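Local atomic coordinates of type VI secretion system component (Escherichia coli O6, PDB entry 2P5Z), a protein that is a component of the type VI secretion system resembling the bacteriophage T4 tail proteins gp27 and gp5, and probably belongs to the trimeric spike that punctures target membranes. Residues A[56-62]-A[91-95]; A[86-90]-A[194-198]; A[343-349]-A[360-366]; A[426-430]-A[463-467]. All coordinates share one frame; numbering follows the deposited sequence.

Contact 1 of 4, residues A[56-62]-A[91-95]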
loop_
_atom_site.group_PDB
_atom_site.type_symbol
_atom_site.label_atom_id
_atom_site.label_comp_id
_atom_site.label_asym_id
_atom_site.label_seq_id
_atom_site.Cartn_x
_atom_site.Cartn_y
_atom_site.Cartn_z
ATOM N N ILE A 56 -14.385 -30.530 15.957
ATOM C CA ILE A 56 -14.887 -30.335 14.600
ATOM C C ILE A 56 -13.680 -30.171 13.680
ATOM O O ILE A 56 -12.804 -29.330 13.937
ATOM C CB ILE A 56 -15.777 -29.095 14.483
ATOM C CG1 ILE A 56 -16.911 -29.142 15.512
ATOM C CG2 ILE A 56 -16.339 -28.972 13.073
ATOM C CD1 ILE A 56 -17.955 -28.054 15.311
ATOM N N ALA A 57 -13.619 -31.018 12.654
ATOM C CA ALA A 57 -12.512 -31.066 11.698
ATOM C C ALA A 57 -12.763 -30.121 10.504
ATOM O O ALA A 57 -13.861 -30.102 9.956
ATOM C CB ALA A 57 -12.325 -32.503 11.215
ATOM N N PRO A 58 -11.740 -29.345 10.092
ATOM C CA PRO A 58 -11.912 -28.381 8.991
ATOM C C PRO A 58 -12.549 -28.973 7.732
ATOM O O PRO A 58 -13.398 -28.323 7.109
ATOM C CB PRO A 58 -10.483 -27.883 8.719
ATOM C CG PRO A 58 -9.585 -28.793 9.476
ATOM C CD PRO A 58 -10.377 -29.299 10.641
ATOM N N GLU A 59 -12.193 -30.216 7.415
ATOM C CA GLU A 59 -12.742 -30.922 6.246
ATOM C C GLU A 59 -14.263 -31.119 6.283
ATOM O O GLU A 59 -14.902 -31.201 5.234
ATOM C CB GLU A 59 -12.024 -32.260 5.998
ATOM C CG GLU A 59 -11.549 -32.987 7.258
ATOM C CD GLU A 59 -10.149 -32.563 7.680
ATOM O OE1 GLU A 59 -9.989 -32.035 8.801
ATOM O OE2 GLU A 59 -9.211 -32.731 6.871
ATOM N N SER A 60 -14.845 -31.134 7.483
ATOM C CA SER A 60 -16.307 -31.234 7.635
ATOM C C SER A 60 -17.009 -29.925 7.321
ATOM O O SER A 60 -18.233 -29.874 7.267
ATOM C CB SER A 60 -16.683 -31.628 9.065
ATOM O OG SER A 60 -15.752 -32.546 9.594
ATOM N N VAL A 61 -16.243 -28.857 7.139
ATOM C CA VAL A 61 -16.826 -27.529 7.171
ATOM C C VAL A 61 -16.423 -26.684 5.955
ATOM O O VAL A 61 -17.285 -26.062 5.332
ATOM C CB VAL A 61 -16.561 -26.872 8.575
ATOM C CG1 VAL A 61 -16.304 -25.415 8.511
ATOM C CG2 VAL A 61 -17.730 -27.125 9.491
ATOM N N LEU A 62 -15.135 -26.698 5.602
ATOM C CA LEU A 62 -14.613 -25.914 4.466
ATOM C C LEU A 62 -15.215 -26.339 3.148
ATOM O O LEU A 62 -15.322 -27.523 2.870
ATOM C CB LEU A 62 -13.099 -26.036 4.364
ATOM C CG LEU A 62 -12.317 -25.333 5.472
ATOM C CD1 LEU A 62 -10.820 -25.685 5.372
ATOM C CD2 LEU A 62 -12.589 -23.814 5.430
ATOM N N ILE A 91 -18.675 -21.814 3.102
ATOM C CA ILE A 91 -17.780 -21.639 4.198
ATOM C C ILE A 91 -16.372 -21.607 3.657
ATOM O O ILE A 91 -15.874 -22.590 3.095
ATOM C CB ILE A 91 -17.950 -22.774 5.231
ATOM C CG1 ILE A 91 -19.362 -22.740 5.819
ATOM C CG2 ILE A 91 -16.910 -22.671 6.328
ATOM C CD1 ILE A 91 -19.800 -21.372 6.319
ATOM N N THR A 92 -15.736 -20.463 3.856
ATOM C CA THR A 92 -14.429 -20.147 3.294
ATOM C C THR A 92 -13.298 -20.385 4.289
ATOM O O THR A 92 -12.188 -20.742 3.917
ATOM C CB THR A 92 -14.463 -18.691 2.862
ATOM O OG1 THR A 92 -15.012 -18.634 1.543
ATOM C CG2 THR A 92 -13.098 -18.046 2.899
ATOM N N GLY A 93 -13.592 -20.205 5.571
ATOM C CA GLY A 93 -12.567 -20.256 6.595
ATOM C C GLY A 93 -13.096 -20.920 7.839
ATOM O O GLY A 93 -14.289 -20.867 8.132
ATOM N N PHE A 94 -12.209 -21.540 8.590
ATOM C CA PHE A 94 -12.633 -22.232 9.763
ATOM C C PHE A 94 -11.573 -22.048 10.809
ATOM O O PHE A 94 -10.377 -22.203 10.528
ATOM C CB PHE A 94 -12.847 -23.718 9.460
ATOM C CG PHE A 94 -12.978 -24.577 10.681
ATOM C CD1 PHE A 94 -14.140 -24.548 11.444
ATOM C CD2 PHE A 94 -11.941 -25.417 11.070
ATOM C CE1 PHE A 94 -14.262 -25.333 12.569
ATOM C CE2 PHE A 94 -12.057 -26.224 12.196
ATOM C CZ PHE A 94 -13.223 -26.182 12.941
ATOM N N LYS A 95 -12.015 -21.734 12.022
ATOM C CA LYS A 95 -11.111 -21.584 13.147
ATOM C C LYS A 95 -11.619 -22.343 14.361
ATOM O O LYS A 95 -12.791 -22.246 14.701
ATOM C CB LYS A 95 -10.994 -20.103 13.504
ATOM C CG LYS A 95 -10.101 -19.307 12.610
ATOM C CD LYS A 95 -10.434 -17.866 12.724
ATOM C CE LYS A 95 -9.264 -17.022 12.263
ATOM N NZ LYS A 95 -9.676 -15.593 12.330
#
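Phe94 pushes its ring into the turn made by residues 56-62. Its CD2 lies 3.7 Å from Pro58 CB, and CE2 of the same ring is 3.8 Å from Pro58 CD. Further round, CZ reaches the carbonyl of Ile56, while on another side the Phe94 CD1 atom meets Val61 CG1 at 3.7 Å. That Val61 methyl is shared, because Ile91 CG2 touches it at 3.6 Å. Leu62 works differently: its CD2 lies along the strand backbone, 3.7 Å from Gly93 CA and close to Thr92 O. With CG anti to the backbone N (chi1 166°), the Phe94 ring is carried off the strand and in among these groups. No hydrogen bond joins the two segments; the backbone bonds of Ile91 go to Met63 and Gln64, just past the turn. A loop between strands 44-51 and 65-70 thus meets strand 85-99 of the phage-tail barrel domain through apolar contact. The loop keeps its own shape: Ala57 O accepts both Ser60 N and Ser60 OG from one face of its plane, and Pro58 O takes Val61 N and Leu62 N. Beyond, Tyr237 of the second subunit packs on Pro58, Leu62 and Phe94, and Phe94 and Lys95 pair in an antiparallel ladder with a strand of that subunit.

Contact 2 of 4, residues A[86-90]-A[194-198]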
loop_
_atom_site.group_PDB
_atom_site.type_symbol
_atom_site.label_atom_id
_atom_site.label_comp_id
_atom_site.label_asym_id
_atom_site.label_seq_id
_atom_site.Cartn_x
_atom_site.Cartn_y
_atom_site.Cartn_z
ATOM N N THR A 86 -32.104 -14.339 5.404
ATOM C CA THR A 86 -31.072 -15.362 5.358
ATOM C C THR A 86 -29.926 -15.006 4.391
ATOM O O THR A 86 -30.160 -14.482 3.300
ATOM C CB THR A 86 -31.667 -16.717 4.932
ATOM O OG1 THR A 86 -33.023 -16.796 5.364
ATOM C CG2 THR A 86 -30.894 -17.875 5.538
ATOM N N LEU A 87 -28.692 -15.301 4.790
ATOM C CA LEU A 87 -27.565 -15.224 3.880
ATOM C C LEU A 87 -27.145 -16.620 3.429
ATOM O O LEU A 87 -26.755 -17.452 4.252
ATOM C CB LEU A 87 -26.366 -14.528 4.534
ATOM C CG LEU A 87 -26.333 -12.999 4.583
ATOM C CD1 LEU A 87 -27.020 -12.411 3.374
ATOM C CD2 LEU A 87 -26.983 -12.481 5.857
ATOM N N HIS A 88 -27.207 -16.878 2.125
ATOM C CA HIS A 88 -26.733 -18.166 1.599
ATOM C C HIS A 88 -25.346 -18.050 0.974
ATOM O O HIS A 88 -25.026 -17.058 0.293
ATOM C CB HIS A 88 -27.701 -18.717 0.573
ATOM C CG HIS A 88 -29.033 -19.096 1.137
ATOM N ND1 HIS A 88 -29.262 -20.311 1.747
ATOM C CD2 HIS A 88 -30.212 -18.428 1.168
ATOM C CE1 HIS A 88 -30.528 -20.376 2.129
ATOM N NE2 HIS A 88 -31.126 -19.246 1.793
ATOM N N GLY A 89 -24.523 -19.062 1.208
ATOM C CA GLY A 89 -23.181 -19.025 0.732
ATOM C C GLY A 89 -22.379 -20.253 1.072
ATOM O O GLY A 89 -22.954 -21.298 1.372
ATOM N N VAL A 90 -21.048 -20.120 0.999
ATOM C CA VAL A 90 -20.112 -21.196 1.309
ATOM C C VAL A 90 -19.215 -20.796 2.460
ATOM O O VAL A 90 -18.966 -19.611 2.713
ATOM C CB VAL A 90 -19.104 -21.517 0.141
ATOM C CG1 VAL A 90 -19.452 -22.795 -0.554
ATOM C CG2 VAL A 90 -18.996 -20.368 -0.817
ATOM N N LEU A 194 -35.230 -22.075 -3.757
ATOM C CA LEU A 194 -34.052 -22.863 -4.057
ATOM C C LEU A 194 -33.064 -22.863 -2.899
ATOM O O LEU A 194 -32.208 -23.748 -2.823
ATOM C CB LEU A 194 -33.397 -22.381 -5.356
ATOM C CG LEU A 194 -34.224 -22.489 -6.646
ATOM C CD1 LEU A 194 -33.518 -21.820 -7.814
ATOM C CD2 LEU A 194 -34.534 -23.947 -6.970
ATOM N N LYS A 195 -33.217 -21.887 -1.996
ATOM C CA LYS A 195 -32.325 -21.681 -0.827
ATOM C C LYS A 195 -30.895 -21.370 -1.253
ATOM O O LYS A 195 -29.950 -22.077 -0.879
ATOM C CB LYS A 195 -32.355 -22.854 0.162
ATOM C CG LYS A 195 -33.673 -23.035 0.863
ATOM C CD LYS A 195 -33.737 -24.396 1.547
ATOM C CE LYS A 195 -34.731 -24.377 2.697
ATOM N NZ LYS A 195 -35.857 -23.417 2.440
ATOM N N ILE A 196 -30.755 -20.329 -2.068
ATOM C CA ILE A 196 -29.466 -19.961 -2.613
ATOM C C ILE A 196 -29.405 -18.457 -2.724
ATOM O O ILE A 196 -30.443 -17.781 -2.740
ATOM C CB ILE A 196 -29.220 -20.548 -4.047
ATOM C CG1 ILE A 196 -30.402 -20.244 -4.974
ATOM C CG2 ILE A 196 -28.877 -22.049 -4.012
ATOM C CD1 ILE A 196 -30.061 -20.243 -6.453
ATOM N N GLU A 197 -28.181 -17.945 -2.801
ATOM C CA GLU A 197 -27.940 -16.535 -3.092
ATOM C C GLU A 197 -27.825 -16.306 -4.599
ATOM O O GLU A 197 -27.248 -17.118 -5.324
ATOM C CB GLU A 197 -26.684 -16.036 -2.355
ATOM C CG GLU A 197 -25.333 -16.278 -3.044
ATOM C CD GLU A 197 -24.787 -17.714 -2.933
ATOM O OE1 GLU A 197 -25.509 -18.629 -2.473
ATOM O OE2 GLU A 197 -23.608 -17.930 -3.313
ATOM N N VAL A 198 -28.392 -15.193 -5.050
ATOM C CA VAL A 198 -28.509 -14.842 -6.456
ATOM C C VAL A 198 -27.871 -13.466 -6.658
ATOM O O VAL A 198 -28.248 -12.512 -5.967
ATOM C CB VAL A 198 -30.017 -14.754 -6.874
ATOM C CG1 VAL A 198 -30.172 -14.259 -8.298
ATOM C CG2 VAL A 198 -30.742 -16.102 -6.679
#
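A G1 beta bulge, with Lys195 and Ile196 both facing Asp191, turns its peptide flat against the ring of His88. The Lys195 C atom sits 3.5 Å above the ring plane and Ile196 N 3.7 Å above it, both over the ring centre, and the peptide lies nearly parallel over one face of the ring. Lys195 O, 3.2 Å from His88 ND1, also lies over the face, where the angle is too poor for a hydrogen bond. Lys195 adopts the left-handed backbone conformation of a G1 bulge's first residue, and its CB rests 3.7 Å from His88 CE1 before the rest of the chain leads off. At the root of the His88 side chain, CB approaches Glu197 N at 3.5 Å. Glu197 folds back through a bent chi2 of -78°, so that its carboxylate comes beside the His88 carbonyl; OE1 and that oxygen are both acceptors and do not bond, whereas OE2 is taken by a salt bridge to Arg113, which probably helps to fix the carboxylate there. The two strands meet almost at right angles (93°), axes 5.5 Å apart, and exchange no hydrogen bonds. Strand 85-99 runs between strands 65-70 and 104-111; strand 196-202 is the middle one of a small sheet with 150-153 and 185-191, and Thr190 of the last hydrogen-bonds to Thr86 O.

Contact 3 of 4, residues A[343-349]-A[360-366]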
loop_
_atom_site.group_PDB
_atom_site.type_symbol
_atom_site.label_atom_id
_atom_site.label_comp_id
_atom_site.label_asym_id
_atom_site.label_seq_id
_atom_site.Cartn_x
_atom_site.Cartn_y
_atom_site.Cartn_z
ATOM N N VAL A 343 -33.120 7.515 0.757
ATOM C CA VAL A 343 -31.699 7.221 0.606
ATOM C C VAL A 343 -31.501 5.801 0.125
ATOM O O VAL A 343 -32.311 4.922 0.418
ATOM C CB VAL A 343 -30.875 7.469 1.912
ATOM C CG1 VAL A 343 -31.175 8.840 2.497
ATOM C CG2 VAL A 343 -31.103 6.377 2.969
ATOM N N LEU A 344 -30.438 5.583 -0.641
ATOM C CA LEU A 344 -30.147 4.256 -1.169
ATOM C C LEU A 344 -29.024 3.689 -0.350
ATOM O O LEU A 344 -27.959 4.289 -0.276
ATOM C CB LEU A 344 -29.730 4.338 -2.636
ATOM C CG LEU A 344 -29.439 3.084 -3.485
ATOM C CD1 LEU A 344 -27.962 2.690 -3.475
ATOM C CD2 LEU A 344 -30.346 1.885 -3.144
ATOM N N ILE A 345 -29.266 2.530 0.248
ATOM C CA ILE A 345 -28.270 1.874 1.072
ATOM C C ILE A 345 -27.212 1.245 0.192
ATOM O O ILE A 345 -27.523 0.384 -0.631
ATOM C CB ILE A 345 -28.886 0.750 1.917
ATOM C CG1 ILE A 345 -30.124 1.248 2.683
ATOM C CG2 ILE A 345 -27.817 0.111 2.825
ATOM C CD1 ILE A 345 -29.850 2.326 3.740
ATOM N N THR A 346 -25.969 1.683 0.382
ATOM C CA THR A 346 -24.837 1.143 -0.346
ATOM C C THR A 346 -24.074 0.107 0.459
ATOM O O THR A 346 -23.362 -0.706 -0.120
ATOM C CB THR A 346 -23.849 2.240 -0.767
ATOM O OG1 THR A 346 -23.298 2.869 0.399
ATOM C CG2 THR A 346 -24.552 3.286 -1.622
ATOM N N GLY A 347 -24.193 0.139 1.786
ATOM C CA GLY A 347 -23.401 -0.749 2.627
ATOM C C GLY A 347 -23.947 -0.867 4.038
ATOM O O GLY A 347 -24.588 0.057 4.514
ATOM N N VAL A 348 -23.743 -2.024 4.681
ATOM C CA VAL A 348 -24.038 -2.211 6.104
ATOM C C VAL A 348 -22.921 -2.979 6.826
ATOM O O VAL A 348 -22.311 -3.888 6.266
ATOM C CB VAL A 348 -25.395 -2.930 6.379
ATOM C CG1 VAL A 348 -26.581 -2.164 5.806
ATOM C CG2 VAL A 348 -25.394 -4.342 5.841
ATOM N N THR A 349 -22.629 -2.592 8.062
ATOM C CA THR A 349 -21.816 -3.419 8.960
ATOM C C THR A 349 -22.777 -3.947 10.030
ATOM O O THR A 349 -23.734 -3.290 10.378
ATOM C CB THR A 349 -20.628 -2.631 9.529
ATOM O OG1 THR A 349 -19.833 -2.170 8.435
ATOM C CG2 THR A 349 -19.734 -3.490 10.414
ATOM N N LEU A 360 -26.975 -2.581 13.332
ATOM C CA LEU A 360 -26.157 -2.334 12.143
ATOM C C LEU A 360 -25.845 -0.870 11.910
ATOM O O LEU A 360 -26.687 -0.024 12.162
ATOM C CB LEU A 360 -26.754 -2.996 10.880
ATOM C CG LEU A 360 -27.972 -2.669 9.999
ATOM C CD1 LEU A 360 -29.246 -2.945 10.735
ATOM C CD2 LEU A 360 -27.996 -1.255 9.382
ATOM N N THR A 361 -24.644 -0.563 11.434
ATOM C CA THR A 361 -24.364 0.769 10.906
ATOM C C THR A 361 -24.495 0.691 9.374
ATOM O O THR A 361 -24.081 -0.298 8.775
ATOM C CB THR A 361 -22.952 1.264 11.284
ATOM O OG1 THR A 361 -21.975 0.470 10.603
ATOM C CG2 THR A 361 -22.698 1.138 12.787
ATOM N N PHE A 362 -25.085 1.703 8.739
ATOM C CA PHE A 362 -25.169 1.699 7.289
ATOM C C PHE A 362 -24.502 2.895 6.621
ATOM O O PHE A 362 -24.482 3.970 7.183
ATOM C CB PHE A 362 -26.615 1.555 6.814
ATOM C CG PHE A 362 -27.503 2.736 7.116
ATOM C CD1 PHE A 362 -27.615 3.804 6.223
ATOM C CD2 PHE A 362 -28.286 2.756 8.272
ATOM C CE1 PHE A 362 -28.462 4.884 6.489
ATOM C CE2 PHE A 362 -29.143 3.827 8.540
ATOM C CZ PHE A 362 -29.227 4.892 7.652
ATOM N N THR A 363 -23.965 2.711 5.419
ATOM C CA THR A 363 -23.578 3.856 4.579
ATOM C C THR A 363 -24.651 3.957 3.513
ATOM O O THR A 363 -25.366 2.984 3.274
ATOM C CB THR A 363 -22.174 3.720 3.938
ATOM O OG1 THR A 363 -22.148 2.559 3.099
ATOM C CG2 THR A 363 -21.103 3.568 4.997
ATOM N N ALA A 364 -24.782 5.126 2.894
ATOM C CA ALA A 364 -25.865 5.365 1.945
ATOM C C ALA A 364 -25.603 6.580 1.052
ATOM O O ALA A 364 -24.681 7.371 1.297
ATOM C CB ALA A 364 -27.193 5.546 2.689
ATOM N N ILE A 365 -26.409 6.727 0.007
ATOM C CA ILE A 365 -26.317 7.910 -0.853
ATOM C C ILE A 365 -27.750 8.392 -1.055
ATOM O O ILE A 365 -28.677 7.588 -0.942
ATOM C CB ILE A 365 -25.591 7.637 -2.260
ATOM C CG1 ILE A 365 -26.379 6.650 -3.136
ATOM C CG2 ILE A 365 -24.110 7.227 -2.089
ATOM C CD1 ILE A 365 -26.030 6.725 -4.606
ATOM N N PRO A 366 -27.943 9.701 -1.310
ATOM C CA PRO A 366 -29.292 10.209 -1.547
ATOM C C PRO A 366 -29.907 9.609 -2.792
ATOM O O PRO A 366 -29.175 9.271 -3.725
ATOM C CB PRO A 366 -29.071 11.699 -1.813
ATOM C CG PRO A 366 -27.732 12.016 -1.265
ATOM C CD PRO A 366 -26.928 10.775 -1.355
HETATM O O HOH W 1 -21.389 0.421 7.363
#
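Ile345 and Phe362 lie at the apolar centre, where Ile345 CD1 meets Phe362 CD1 at 3.7 Å, the two side chains crossing at about a right angle. Val348 CG1 touches Phe362 CB (3.9 Å) and also Leu360 CD2 (4.0 Å). The ring stands between its own backbone N and carbonyl carbon (chi1 68°), the Ala364 methyl at its edge. Leu322 and Leu233 pack on Phe362 from outside. Ile345, Val348 and Phe362 belong to the antiparallel hairpin of strands 343-353 and 359-366, whose ladder is interrupted by a classic bulge: Thr346 and Gly347 both face Thr363. Thr346 OG1 and Thr363 OG1 share a 3.0 Å hydrogen bond. Regular pairing holds both flanks, with Leu344 N to Ile365 O at 2.7 Å and Thr349 N to Thr361 O at 2.8 Å. At the exposed end, Thr349 and Thr361 lie side by side, and a water donates to Thr361 O (3.1 Å) and hydrogen-bonds Thr349 OG1. The face opposite Phe362 is thus threonine from the bulge to this end and apolar again at Leu344 and Ile365. Thr363 O takes both bulge N-H groups, that of Thr346 from above the carbonyl plane and that of Gly347 weakly, while the two hydroxyls satisfy each other.

Contact 4 of 4, residues A[426-430]-A[463-467]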
loop_
_atom_site.group_PDB
_atom_site.type_symbol
_atom_site.label_atom_id
_atom_site.label_comp_id
_atom_site.label_asym_id
_atom_site.label_seq_id
_atom_site.Cartn_x
_atom_site.Cartn_y
_atom_site.Cartn_z
ATOM N N SER A 426 -5.522 -16.273 -28.485
ATOM C CA SER A 426 -5.181 -15.662 -29.757
ATOM C C SER A 426 -5.592 -14.193 -29.862
ATOM O O SER A 426 -6.620 -13.775 -29.334
ATOM C CB SER A 426 -5.643 -16.540 -30.931
ATOM O OG SER A 426 -6.855 -16.093 -31.502
ATOM N N LEU A 427 -4.774 -13.413 -30.555
ATOM C CA LEU A 427 -4.828 -11.971 -30.457
ATOM C C LEU A 427 -4.631 -11.334 -31.827
ATOM O O LEU A 427 -3.688 -11.681 -32.539
ATOM C CB LEU A 427 -3.710 -11.533 -29.512
ATOM C CG LEU A 427 -3.708 -10.235 -28.711
ATOM C CD1 LEU A 427 -2.849 -9.242 -29.396
ATOM C CD2 LEU A 427 -5.098 -9.675 -28.448
ATOM N N TRP A 428 -5.514 -10.404 -32.188
ATOM C CA TRP A 428 -5.449 -9.706 -33.474
ATOM C C TRP A 428 -4.666 -8.417 -33.351
ATOM O O TRP A 428 -5.114 -7.475 -32.714
ATOM C CB TRP A 428 -6.854 -9.421 -34.010
ATOM C CG TRP A 428 -7.484 -10.630 -34.599
ATOM C CD1 TRP A 428 -8.368 -11.475 -33.994
ATOM C CD2 TRP A 428 -7.245 -11.164 -35.907
ATOM N NE1 TRP A 428 -8.706 -12.500 -34.848
ATOM C CE2 TRP A 428 -8.034 -12.331 -36.031
ATOM C CE3 TRP A 428 -6.445 -10.766 -36.991
ATOM C CZ2 TRP A 428 -8.051 -13.101 -37.199
ATOM C CZ3 TRP A 428 -6.460 -11.534 -38.149
ATOM C CH2 TRP A 428 -7.262 -12.685 -38.244
ATOM N N VAL A 429 -3.504 -8.359 -33.989
ATOM C CA VAL A 429 -2.550 -7.309 -33.655
ATOM C C VAL A 429 -1.807 -6.676 -34.856
ATOM O O VAL A 429 -1.499 -7.347 -35.839
ATOM C CB VAL A 429 -1.602 -7.836 -32.533
ATOM C CG1 VAL A 429 -0.496 -8.741 -33.066
ATOM C CG2 VAL A 429 -1.068 -6.726 -31.695
ATOM N N ARG A 430 -1.554 -5.372 -34.777
ATOM C CA ARG A 430 -0.819 -4.660 -35.824
ATOM C C ARG A 430 0.649 -4.502 -35.470
ATOM O O ARG A 430 0.979 -4.003 -34.402
ATOM C CB ARG A 430 -1.435 -3.284 -36.080
ATOM C CG ARG A 430 -2.757 -3.351 -36.803
ATOM C CD ARG A 430 -3.188 -2.011 -37.360
ATOM N NE ARG A 430 -4.527 -2.087 -37.943
ATOM C CZ ARG A 430 -5.126 -1.089 -38.588
ATOM N NH1 ARG A 430 -4.511 0.077 -38.748
ATOM N NH2 ARG A 430 -6.346 -1.261 -39.077
ATOM N N ARG A 463 -4.630 -2.238 -25.800
ATOM C CA ARG A 463 -4.015 -1.549 -26.923
ATOM C C ARG A 463 -2.726 -2.225 -27.374
ATOM O O ARG A 463 -1.661 -1.608 -27.318
ATOM C CB ARG A 463 -3.692 -0.112 -26.548
ATOM C CG ARG A 463 -4.858 0.829 -26.425
ATOM C CD ARG A 463 -4.273 2.164 -26.059
ATOM N NE ARG A 463 -5.206 3.274 -26.146
ATOM C CZ ARG A 463 -4.844 4.549 -26.016
ATOM N NH1 ARG A 463 -3.572 4.865 -25.808
ATOM N NH2 ARG A 463 -5.755 5.510 -26.096
ATOM N N PRO A 464 -2.805 -3.481 -27.842
ATOM C CA PRO A 464 -1.547 -4.128 -28.152
ATOM C C PRO A 464 -1.050 -3.848 -29.572
ATOM O O PRO A 464 -1.844 -3.594 -30.489
ATOM C CB PRO A 464 -1.885 -5.606 -28.003
ATOM C CG PRO A 464 -3.321 -5.693 -28.333
ATOM C CD PRO A 464 -3.949 -4.363 -28.127
ATOM N N TYR A 465 0.264 -3.908 -29.748
ATOM C CA TYR A 465 0.852 -3.789 -31.062
ATOM C C TYR A 465 2.138 -4.593 -31.111
ATOM O O TYR A 465 2.673 -4.975 -30.066
ATOM C CB TYR A 465 1.066 -2.322 -31.469
ATOM C CG TYR A 465 2.105 -1.590 -30.669
ATOM C CD1 TYR A 465 1.750 -0.855 -29.535
ATOM C CD2 TYR A 465 3.451 -1.611 -31.050
ATOM C CE1 TYR A 465 2.714 -0.181 -28.794
ATOM C CE2 TYR A 465 4.417 -0.945 -30.317
ATOM C CZ TYR A 465 4.043 -0.229 -29.193
ATOM O OH TYR A 465 5.011 0.421 -28.471
ATOM N N ILE A 466 2.633 -4.844 -32.326
ATOM C CA ILE A 466 3.914 -5.544 -32.525
ATOM C C ILE A 466 5.084 -4.569 -32.425
ATOM O O ILE A 466 5.094 -3.548 -33.103
ATOM C CB ILE A 466 3.946 -6.273 -33.886
ATOM C CG1 ILE A 466 2.679 -7.112 -34.042
ATOM C CG2 ILE A 466 5.171 -7.150 -34.007
ATOM C CD1 ILE A 466 2.770 -8.199 -35.072
ATOM N N ALA A 467 6.060 -4.879 -31.576
ATOM C CA ALA A 467 7.152 -3.938 -31.327
ATOM C C ALA A 467 8.347 -3.877 -32.320
ATOM O O ALA A 467 8.649 -2.770 -32.753
ATOM C CB ALA A 467 7.604 -3.938 -29.837
#
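Pro464 lies against two side chains of the facing strand: Leu427 CD1 touches its CG at 3.7 Å, and Val429 CG2 reaches its CB at 3.9 Å. The other Val429 branch, CG1, turns to Ile466 CG1, also 3.7 Å away, so one valine bridges two residues. Its chi1 of 80° sends CG2 anti to the backbone N and CG1 between that N and the carbonyl carbon, splitting the two methyls between the proline and the isoleucine. This tight apolar wedge contrasts with the far end, where the Arg430 carbonyl takes over. There Ile466 N donates to Arg430 O at 2.8 Å, straight at 171° but from above the carbonyl plane rather than on a lone pair, and Tyr465 CB passes 3.4 Å from Arg430 O. The arginine side chain runs off to the exposed side, its NH2 in a salt bridge with Asp406. Strands 426-429 and 464-469 are the outermost strands of a five-stranded antiparallel sheet, yet they come together here at 76°, consistent with the closure of an OB barrel. Strand 409-412 lies beside the first and 451-456 beside the second, with Ile454 of the latter packing on Val429 and Pro464, while Tyr465 reaches Thr386 of the third subunit.

How the contacts relate
Contact 3 is the most buried of the four and the one built on a backbone ladder, bulged once, apolar on one face and mixed on the other. Contacts 1 and 2 draw on the same strand, 85-99, at adjoining stretches with centres 18 Å apart, but differ in kind: contact 1 is apolar and touches the second subunit, whereas contact 2 lays a peptide over a histidine ring beside a salt-bridged glutamate and touches no other chain. Contact 4 lies in the OB domain, its centre 43 to 46 Å from those of the rest, partly buried and open at its arginine end. Contacts 1 and 4, both near subunit boundaries, place aromatic or apolar groups there.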